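Local coordinates for protein esterase D (Cellvibrio japonicus, PDB 2W87) that binds glucuronic acid-containing sugars through this family 35 carbohydrate-binding module and, as a whole enzyme, probably hydrolyses feruloyl esters of plant cell walls, at residues 39-44 / 121-126; 53-58 / 108-113; 71-74 / 80-83. All coordinates share one frame; numbering follows the deposited sequence. Where two conformers were deposited one is given.

Contact 1 of 3, residues 39-44 / 121-126. With CA (calcium ion), chain D; GCU (alpha-D-glucopyranuronic acid), chain E.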
loop_
_atom_site.group_PDB
_atom_site.type_symbol
_atom_site.label_atom_id
_atom_site.label_comp_id
_atom_site.label_asym_id
_atom_site.label_seq_id
_atom_site.Cartn_x
_atom_site.Cartn_y
_atom_site.Cartn_z
ATOM N N ALA A 39 4.222 3.200 -11.197
ATOM C CA ALA A 39 5.087 2.496 -10.243
ATOM C C ALA A 39 4.264 2.055 -9.023
ATOM O O ALA A 39 3.501 2.836 -8.464
ATOM C CB ALA A 39 6.277 3.361 -9.848
ATOM N N ALA A 40 4.437 0.794 -8.619
ATOM C CA ALA A 40 3.557 0.167 -7.647
ATOM C C ALA A 40 4.231 -0.426 -6.415
ATOM O O ALA A 40 5.463 -0.700 -6.389
ATOM C CB ALA A 40 2.677 -0.876 -8.328
ATOM N N VAL A 41 3.395 -0.594 -5.384
ATOM C CA VAL A 41 3.702 -1.441 -4.240
ATOM C C VAL A 41 2.634 -2.496 -4.251
ATOM O O VAL A 41 1.446 -2.182 -4.476
ATOM C CB VAL A 41 3.723 -0.675 -2.888
ATOM C CG1 VAL A 41 4.144 -1.624 -1.740
ATOM C CG2 VAL A 41 4.668 0.509 -2.987
ATOM N N VAL A 42 3.030 -3.747 -4.017
ATOM C CA VAL A 42 2.100 -4.877 -4.118
ATOM C C VAL A 42 2.158 -5.768 -2.875
ATOM O O VAL A 42 3.249 -6.129 -2.398
ATOM C CB VAL A 42 2.350 -5.745 -5.387
ATOM C CG1 VAL A 42 1.291 -6.838 -5.538
ATOM C CG2 VAL A 42 2.409 -4.887 -6.644
ATOM N N TRP A 43 0.967 -6.087 -2.360
ATOM C CA TRP A 43 0.769 -6.996 -1.240
ATOM C C TRP A 43 -0.172 -8.103 -1.641
ATOM O O TRP A 43 -0.895 -8.004 -2.632
ATOM C CB TRP A 43 0.136 -6.284 -0.041
ATOM C CG TRP A 43 0.862 -5.074 0.450
ATOM C CD1 TRP A 43 1.820 -5.041 1.375
ATOM C CD2 TRP A 43 0.648 -3.724 0.025
ATOM N NE1 TRP A 43 2.256 -3.748 1.573
ATOM C CE2 TRP A 43 1.537 -2.914 0.759
ATOM C CE3 TRP A 43 -0.215 -3.123 -0.893
ATOM C CZ2 TRP A 43 1.583 -1.541 0.607
ATOM C CZ3 TRP A 43 -0.170 -1.748 -1.033
ATOM C CH2 TRP A 43 0.726 -0.979 -0.303
ATOM N N ALA A 44 -0.216 -9.139 -0.814
ATOM C CA ALA A 44 -1.123 -10.260 -1.041
ATOM C C ALA A 44 -1.788 -10.632 0.277
ATOM O O ALA A 44 -1.106 -10.850 1.280
ATOM C CB ALA A 44 -0.395 -11.454 -1.587
ATOM N N PRO A 121 3.957 8.236 -2.758
ATOM C CA PRO A 121 4.723 8.609 -1.588
ATOM C C PRO A 121 5.533 7.395 -1.126
ATOM O O PRO A 121 5.394 6.300 -1.702
ATOM C CB PRO A 121 3.647 8.926 -0.552
ATOM C CG PRO A 121 2.378 8.941 -1.240
ATOM C CD PRO A 121 2.523 8.127 -2.478
ATOM N N ASN A 122 6.377 7.578 -0.118
ATOM C CA ASN A 122 7.023 6.436 0.518
ATOM C C ASN A 122 5.984 5.712 1.365
ATOM O O ASN A 122 5.243 6.356 2.111
ATOM C CB ASN A 122 8.190 6.919 1.376
ATOM C CG ASN A 122 9.376 7.411 0.547
ATOM O OD1 ASN A 122 9.538 7.044 -0.628
ATOM N ND2 ASN A 122 10.235 8.204 1.171
ATOM N N ILE A 123 5.914 4.386 1.253
ATOM C CA ILE A 123 4.852 3.600 1.900
ATOM C C ILE A 123 5.435 2.755 3.014
ATOM O O ILE A 123 6.234 1.852 2.781
ATOM C CB ILE A 123 4.129 2.666 0.895
ATOM C CG1 ILE A 123 3.637 3.464 -0.330
ATOM C CG2 ILE A 123 3.061 1.825 1.601
ATOM C CD1 ILE A 123 2.629 4.551 -0.040
ATOM N N ASP A 124 5.012 3.030 4.235
ATOM C CA ASP A 124 5.573 2.321 5.391
ATOM C C ASP A 124 4.982 0.948 5.588
ATOM O O ASP A 124 5.702 -0.019 5.855
ATOM C CB ASP A 124 5.336 3.136 6.656
ATOM C CG ASP A 124 5.863 2.469 7.898
ATOM O OD1 ASP A 124 6.877 1.747 7.824
ATOM O OD2 ASP A 124 5.293 2.717 8.980
ATOM N N SER A 125 3.664 0.882 5.492
ATOM C CA SER A 125 2.938 -0.332 5.796
ATOM C C SER A 125 1.510 -0.306 5.273
ATOM O O SER A 125 0.949 0.762 5.019
ATOM C CB SER A 125 2.888 -0.494 7.292
ATOM O OG SER A 125 2.193 0.574 7.925
ATOM N N LEU A 126 0.919 -1.502 5.221
ATOM C CA LEU A 126 -0.489 -1.680 4.937
ATOM C C LEU A 126 -1.087 -2.470 6.098
ATOM O O LEU A 126 -0.598 -3.543 6.429
ATOM C CB LEU A 126 -0.700 -2.465 3.630
ATOM C CG LEU A 126 -2.155 -2.810 3.295
ATOM C CD1 LEU A 126 -2.938 -1.544 2.954
ATOM C CD2 LEU A 126 -2.246 -3.848 2.184
HETATM CA CA CA D . 7.609 -0.449 7.172
HETATM C C1 GCU E . 13.721 11.885 -2.280
HETATM C C2 GCU E . 13.427 11.126 -0.986
HETATM C C3 GCU E . 12.885 9.742 -1.331
HETATM C C4 GCU E . 11.598 9.920 -2.109
HETATM C C5 GCU E . 11.901 10.763 -3.357
HETATM C C6 GCU E . 10.653 11.049 -4.181
HETATM O O1 GCU E . 14.679 11.108 -2.998
HETATM O O2 GCU E . 14.624 10.983 -0.240
HETATM O O3 GCU E . 12.640 8.974 -0.151
HETATM O O4 GCU E . 11.044 8.649 -2.536
HETATM O O5 GCU E . 12.450 12.024 -2.976
HETATM O O6A GCU E . 9.934 10.074 -4.442
HETATM O O6B GCU E . 10.419 12.223 -4.560
#

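Contact 2 of 3, residues 53-58 / 108-113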
loop_
_atom_site.group_PDB
_atom_site.type_symbol
_atom_site.label_atom_id
_atom_site.label_comp_id
_atom_site.label_asym_id
_atom_site.label_seq_id
_atom_site.Cartn_x
_atom_site.Cartn_y
_atom_site.Cartn_z
ATOM N N ARG A 53 -13.185 -4.966 3.982
ATOM C CA ARG A 53 -12.086 -4.732 4.899
ATOM C C ARG A 53 -11.740 -3.249 4.851
ATOM O O ARG A 53 -11.941 -2.563 3.835
ATOM C CB ARG A 53 -10.828 -5.509 4.494
ATOM C CG ARG A 53 -10.716 -6.912 5.013
ATOM C CD ARG A 53 -11.816 -7.819 4.490
ATOM N NE ARG A 53 -11.683 -9.165 5.037
ATOM C CZ ARG A 53 -12.268 -10.255 4.536
ATOM N NH1 ARG A 53 -13.031 -10.200 3.442
ATOM N NH2 ARG A 53 -12.058 -11.420 5.131
ATOM N N THR A 54 -11.186 -2.771 5.943
ATOM C CA THR A 54 -10.598 -1.433 5.977
ATOM C C THR A 54 -9.106 -1.561 5.800
ATOM O O THR A 54 -8.459 -2.275 6.558
ATOM C CB THR A 54 -10.887 -0.733 7.287
ATOM O OG1 THR A 54 -12.303 -0.633 7.452
ATOM C CG2 THR A 54 -10.298 0.662 7.253
ATOM N N LEU A 55 -8.581 -0.891 4.776
ATOM C CA LEU A 55 -7.153 -0.874 4.504
ATOM C C LEU A 55 -6.633 0.457 4.995
ATOM O O LEU A 55 -7.220 1.488 4.675
ATOM C CB LEU A 55 -6.867 -0.988 3.004
ATOM C CG LEU A 55 -7.371 -2.215 2.291
ATOM C CD1 LEU A 55 -6.720 -2.337 0.925
ATOM C CD2 LEU A 55 -7.089 -3.452 3.075
ATOM N N THR A 56 -5.546 0.433 5.767
ATOM C CA THR A 56 -4.918 1.640 6.239
ATOM C C THR A 56 -3.480 1.645 5.731
ATOM O O THR A 56 -2.702 0.739 6.026
ATOM C CB THR A 56 -5.006 1.725 7.775
ATOM O OG1 THR A 56 -6.390 1.798 8.168
ATOM C CG2 THR A 56 -4.276 2.948 8.298
ATOM N N ILE A 57 -3.162 2.656 4.928
ATOM C CA ILE A 57 -1.837 2.814 4.334
ATOM C C ILE A 57 -1.098 3.919 5.043
ATOM O O ILE A 57 -1.580 5.053 5.079
ATOM C CB ILE A 57 -1.990 3.202 2.846
ATOM C CG1 ILE A 57 -2.716 2.091 2.085
ATOM C CG2 ILE A 57 -0.627 3.520 2.202
ATOM C CD1 ILE A 57 -3.104 2.513 0.678
ATOM N N ARG A 58 0.049 3.601 5.630
ATOM C CA ARG A 58 0.868 4.601 6.310
ATOM C C ARG A 58 1.961 5.074 5.350
ATOM O O ARG A 58 2.651 4.260 4.729
ATOM C CB ARG A 58 1.480 4.018 7.576
ATOM C CG ARG A 58 2.110 5.062 8.465
ATOM C CD ARG A 58 2.364 4.527 9.846
ATOM N NE ARG A 58 2.840 5.569 10.765
ATOM C CZ ARG A 58 4.115 5.804 11.038
ATOM N NH1 ARG A 58 5.077 5.076 10.484
ATOM N NH2 ARG A 58 4.426 6.781 11.879
ATOM N N ASN A 108 -6.027 -12.260 -2.596
ATOM C CA ASN A 108 -6.249 -10.898 -3.059
ATOM C C ASN A 108 -4.892 -10.233 -3.202
ATOM O O ASN A 108 -4.246 -9.929 -2.181
ATOM C CB ASN A 108 -7.043 -10.126 -2.009
ATOM C CG ASN A 108 -8.448 -10.641 -1.843
ATOM O OD1 ASN A 108 -9.391 -10.080 -2.417
ATOM N ND2 ASN A 108 -8.612 -11.686 -1.009
ATOM N N ILE A 109 -4.437 -10.055 -4.449
ATOM C CA ILE A 109 -3.219 -9.326 -4.733
ATOM C C ILE A 109 -3.620 -7.859 -4.870
ATOM O O ILE A 109 -4.402 -7.487 -5.737
ATOM C CB ILE A 109 -2.483 -9.875 -5.989
ATOM C CG1 ILE A 109 -2.072 -11.336 -5.746
ATOM C CG2 ILE A 109 -1.266 -9.055 -6.299
ATOM C CD1 ILE A 109 -1.530 -12.043 -6.979
ATOM N N VAL A 110 -3.128 -7.057 -3.947
ATOM C CA VAL A 110 -3.457 -5.652 -3.861
ATOM C C VAL A 110 -2.293 -4.821 -4.427
ATOM O O VAL A 110 -1.190 -4.860 -3.898
ATOM C CB VAL A 110 -3.724 -5.277 -2.406
ATOM C CG1 VAL A 110 -3.964 -3.766 -2.285
ATOM C CG2 VAL A 110 -4.899 -6.091 -1.855
ATOM N N GLN A 111 -2.532 -4.121 -5.526
ATOM C CA GLN A 111 -1.516 -3.297 -6.164
ATOM C C GLN A 111 -1.895 -1.830 -6.045
ATOM O O GLN A 111 -2.936 -1.406 -6.562
ATOM C CB GLN A 111 -1.326 -3.695 -7.634
ATOM C CG GLN A 111 -0.355 -2.820 -8.393
ATOM C CD GLN A 111 0.137 -3.417 -9.727
ATOM O OE1 GLN A 111 0.092 -4.622 -9.943
ATOM N NE2 GLN A 111 0.607 -2.549 -10.625
ATOM N N LEU A 112 -1.045 -1.068 -5.363
ATOM C CA LEU A 112 -1.190 0.368 -5.267
ATOM C C LEU A 112 -0.184 0.995 -6.246
ATOM O O LEU A 112 1.016 0.824 -6.090
ATOM C CB LEU A 112 -0.939 0.817 -3.842
ATOM C CG LEU A 112 -0.924 2.323 -3.588
ATOM C CD1 LEU A 112 -2.328 2.857 -3.724
ATOM C CD2 LEU A 112 -0.307 2.660 -2.210
ATOM N N SER A 113 -0.684 1.704 -7.255
ATOM C CA SER A 113 0.141 2.248 -8.322
ATOM C C SER A 113 0.012 3.770 -8.410
ATOM O O SER A 113 -1.082 4.315 -8.238
ATOM C CB SER A 113 -0.244 1.631 -9.677
ATOM O OG SER A 113 -0.281 0.208 -9.640
#

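Contact 3 of 3, residues 71-74 / 80-83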
loop_
_atom_site.group_PDB
_atom_site.type_symbol
_atom_site.label_atom_id
_atom_site.label_comp_id
_atom_site.label_asym_id
_atom_site.label_seq_id
_atom_site.Cartn_x
_atom_site.Cartn_y
_atom_site.Cartn_z
ATOM N N LEU A 71 -5.690 1.743 -6.549
ATOM C CA LEU A 71 -5.531 0.509 -5.795
ATOM C C LEU A 71 -6.431 -0.523 -6.442
ATOM O O LEU A 71 -7.641 -0.320 -6.506
ATOM C CB LEU A 71 -5.899 0.705 -4.320
ATOM C CG LEU A 71 -5.598 -0.557 -3.479
ATOM C CD1 LEU A 71 -5.135 -0.223 -2.092
ATOM C CD2 LEU A 71 -6.762 -1.505 -3.431
ATOM N N VAL A 72 -5.845 -1.617 -6.931
ATOM C CA VAL A 72 -6.622 -2.645 -7.638
ATOM C C VAL A 72 -6.439 -3.987 -6.948
ATOM O O VAL A 72 -5.390 -4.269 -6.372
ATOM C CB VAL A 72 -6.286 -2.753 -9.159
ATOM C CG1 VAL A 72 -6.500 -1.403 -9.846
ATOM C CG2 VAL A 72 -4.844 -3.270 -9.403
ATOM N N ILE A 73 -7.485 -4.801 -6.986
ATOM C CA ILE A 73 -7.440 -6.129 -6.406
ATOM C C ILE A 73 -7.443 -7.132 -7.550
ATOM O O ILE A 73 -8.302 -7.081 -8.441
ATOM C CB ILE A 73 -8.609 -6.352 -5.472
ATOM C CG1 ILE A 73 -8.583 -5.311 -4.353
ATOM C CG2 ILE A 73 -8.581 -7.736 -4.895
ATOM C CD1 ILE A 73 -9.699 -5.487 -3.345
ATOM N N ASN A 74 -6.473 -8.027 -7.544
ATOM C CA ASN A 74 -6.337 -9.033 -8.585
ATOM C C ASN A 74 -6.314 -8.455 -10.008
ATOM O O ASN A 74 -6.985 -8.933 -10.911
ATOM C CB ASN A 74 -7.404 -10.095 -8.391
ATOM C CG ASN A 74 -7.152 -10.930 -7.155
ATOM O OD1 ASN A 74 -6.005 -11.043 -6.673
ATOM N ND2 ASN A 74 -8.208 -11.534 -6.640
ATOM N N ASN A 80 -11.328 -1.769 -8.378
ATOM C CA ASN A 80 -10.502 -0.629 -8.729
ATOM C C ASN A 80 -10.862 0.589 -7.873
ATOM O O ASN A 80 -11.970 1.040 -7.902
ATOM C CB ASN A 80 -10.652 -0.289 -10.200
ATOM C CG ASN A 80 -10.263 -1.450 -11.109
ATOM O OD1 ASN A 80 -9.154 -1.499 -11.611
ATOM N ND2 ASN A 80 -11.185 -2.395 -11.311
ATOM N N TYR A 81 -9.912 1.070 -7.075
ATOM C CA TYR A 81 -10.176 2.081 -6.072
ATOM C C TYR A 81 -9.190 3.207 -6.218
ATOM O O TYR A 81 -8.127 3.043 -6.843
ATOM C CB TYR A 81 -10.005 1.488 -4.675
ATOM C CG TYR A 81 -10.974 0.377 -4.330
ATOM C CD1 TYR A 81 -12.146 0.658 -3.654
ATOM C CD2 TYR A 81 -10.692 -0.947 -4.641
ATOM C CE1 TYR A 81 -13.030 -0.344 -3.322
ATOM C CE2 TYR A 81 -11.578 -1.941 -4.338
ATOM C CZ TYR A 81 -12.736 -1.631 -3.661
ATOM O OH TYR A 81 -13.626 -2.632 -3.343
ATOM N N THR A 82 -9.513 4.341 -5.610
ATOM C CA THR A 82 -8.639 5.502 -5.647
ATOM C C THR A 82 -8.186 5.796 -4.225
ATOM O O THR A 82 -9.003 5.725 -3.320
ATOM C CB THR A 82 -9.372 6.714 -6.248
ATOM O OG1 THR A 82 -10.541 7.008 -5.466
ATOM C CG2 THR A 82 -9.784 6.417 -7.694
ATOM N N VAL A 83 -6.893 6.102 -4.021
ATOM C CA VAL A 83 -6.363 6.416 -2.697
ATOM C C VAL A 83 -5.736 7.797 -2.765
ATOM O O VAL A 83 -4.852 8.030 -3.566
ATOM C CB VAL A 83 -5.298 5.388 -2.236
ATOM C CG1 VAL A 83 -4.790 5.707 -0.853
ATOM C CG2 VAL A 83 -5.873 3.970 -2.252
#

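Contact 1 of 3, residues 39-44 / 121-126
Asp124, next along from the Ile123 that packs against Val41 and Trp43, grips a calcium ion twice, with the carboxylate OD1 of Asp124 and its own carbonyl O each 2.4 Å from the metal. Gln5, Glu6, Thr26 and Gly29 complete the site. The other carboxylate oxygen, OD2, takes a salt bridge from Arg58, so both ends of the group are held. The backbone at Asp124 leaves the extended conformation (psi -46°), consistent with Ile123 and Leu126, three residues apart, both facing strand 40-44.

Trp43 is the centre of what they meet. Leu126 CB lies over one face of the indole, 3.9 Å from the centroid of the five-membered ring of Trp43 and 19° off its normal, a CH-pi contact. With CG of Leu126 anti to the backbone N (chi1 175°), CD2 is carried on over the same face, 3.6 Å from Trp43 CD2. Val41 CG1 sits on the opposite face, and Ile123 CG2 comes in at the edge, 3.8 Å from Trp43 CZ2. Beyond the ring, Ile123 CG1 passes beside Val41 CG2, 4.1 Å away. The two strands run nearly parallel, their axes 9.4 Å apart, each in a different sheet. This is the buried core of a β-sandwich, on a strand whose Asn122, turned away from strand 40-44, lines the glucuronic acid pocket and whose Asp124 builds a calcium site.

Contact 2 of 3, residues 53-58 / 108-113
Ile57 and Leu112 meet tip to tip in the middle of the β-sandwich, one from strand 51-60 of the four-stranded sheet and the other from strand 106-114 of the facing sheet. The methyl groups Ile57 CD1 and Leu112 CD2 are 4.0 Å apart, while the CA atoms of these two residues stand 9.9 Å from each other, so the side chains span nearly the whole gap between the backbones.

Both side chains are stretched out to do it. In Ile57, CG1 lies beside the backbone N, and a nearly trans second torsion (chi2 170°) carries CD1 straight on toward the other sheet. Leu112 reaches back by a different route: its CG is anti to the backbone N (chi1 174°), and of the two methyls it is CD2 that continues trans to CA and makes the touch.

Two residues earlier on each strand the pattern repeats more loosely. Leu55 extends CD1 in the same trans fashion, but Val110 is short and answers only with CG1; Leu55 CD1 and Val110 CG1 are 4.5 Å apart, across a CA-to-CA separation of 10.3 Å for the same pair. Leu71 packs against both Leu55 and Val110, and Leu126 against Ile57, so neighbouring strands of both sheets thicken this apolar layer.

The alternate residues turn outward. On strand 51-60, Thr54 OG1 bonds to Asp100, and Arg58 NH1 holds Gly24 O as a second partner. On strand 106-114, the extended side chain of Gln111 brings its amide alongside Ser113. Ser113 has two conformers, so the bond there is doubtful; in one of them Gln111 NE2 donates to Ser113 OG at 3.1 Å with a 151° N-H...O angle, the hydroxyl oxygen lying close to the amide plane.

Contact 3 of 3, residues 71-74 / 80-83
Tyr81 lies across the side chains of Leu71 and Ile73, two of its ring atoms doing the touching: CD2 of Tyr81 is 4.1 Å from Leu71 CD2, and CE2 of Tyr81 is 4.1 Å from Ile73 CD1. The carbonyl oxygen of Leu71 lies in the ring plane, at the edge, 3.6 Å from Tyr81 CD2. The first torsion explains the placement: with CG beside its own backbone N (chi1 -63°), the ring stays on the side where that N meets Leu71. Its far end crosses to the other sheet of the sandwich, where the phenol OH accepts a hydrogen bond from the backbone N of Asp102, which helps hold the ring there.

Underneath, Leu71 and Tyr81 form the hydrogen-bonded pair of an antiparallel β-hairpin, strands 69-73 and 80-83, which lies in the sheet that also contains strand 106-114. Leu71 N donates to Tyr81 O over 2.8 Å and almost straight, at 175°, although the donor sits well above the plane of that carbonyl. The return bond, Tyr81 N to Leu71 O, is 2.7 Å long and more bent, at 148°, with its donor only slightly tilted from the carbonyl plane.

On the inner face, Val83 also packs on Leu71, bringing CG2 to 3.9 Å from Leu71 CB; Ile57 of the opposing sheet covers Val83. The outer face carries the non-hydrogen-bonded pair Val72 and Asn80, with CA atoms 4.5 Å apart. The side-chain amide of Asn80 turns to the hairpin loop, where ND2 donates to Gly76 O.

The three contacts nest along the chain, contact 3 inside the loop closed by contact 2 and contact 2 inside that of contact 1. Their centres step across the sandwich, 8 Å from contact 1 to contact 2, 8 Å from 2 to 3 and 12 Å from 1 to 3. Probable backbone bonds join the steps: Trp43 O to Val110 N at 2.8 Å, then Gln111 O to Val72 N at 2.9 Å. In the facing sheet Arg58 NH1 reaches Asp124 OD2 at 2.8 Å, tying contact 2 to the calcium site. Contact 1 alone supplies a pocket residue, Asn122; the side chain of Leu112 lies about 13 Å from the glucuronic acid.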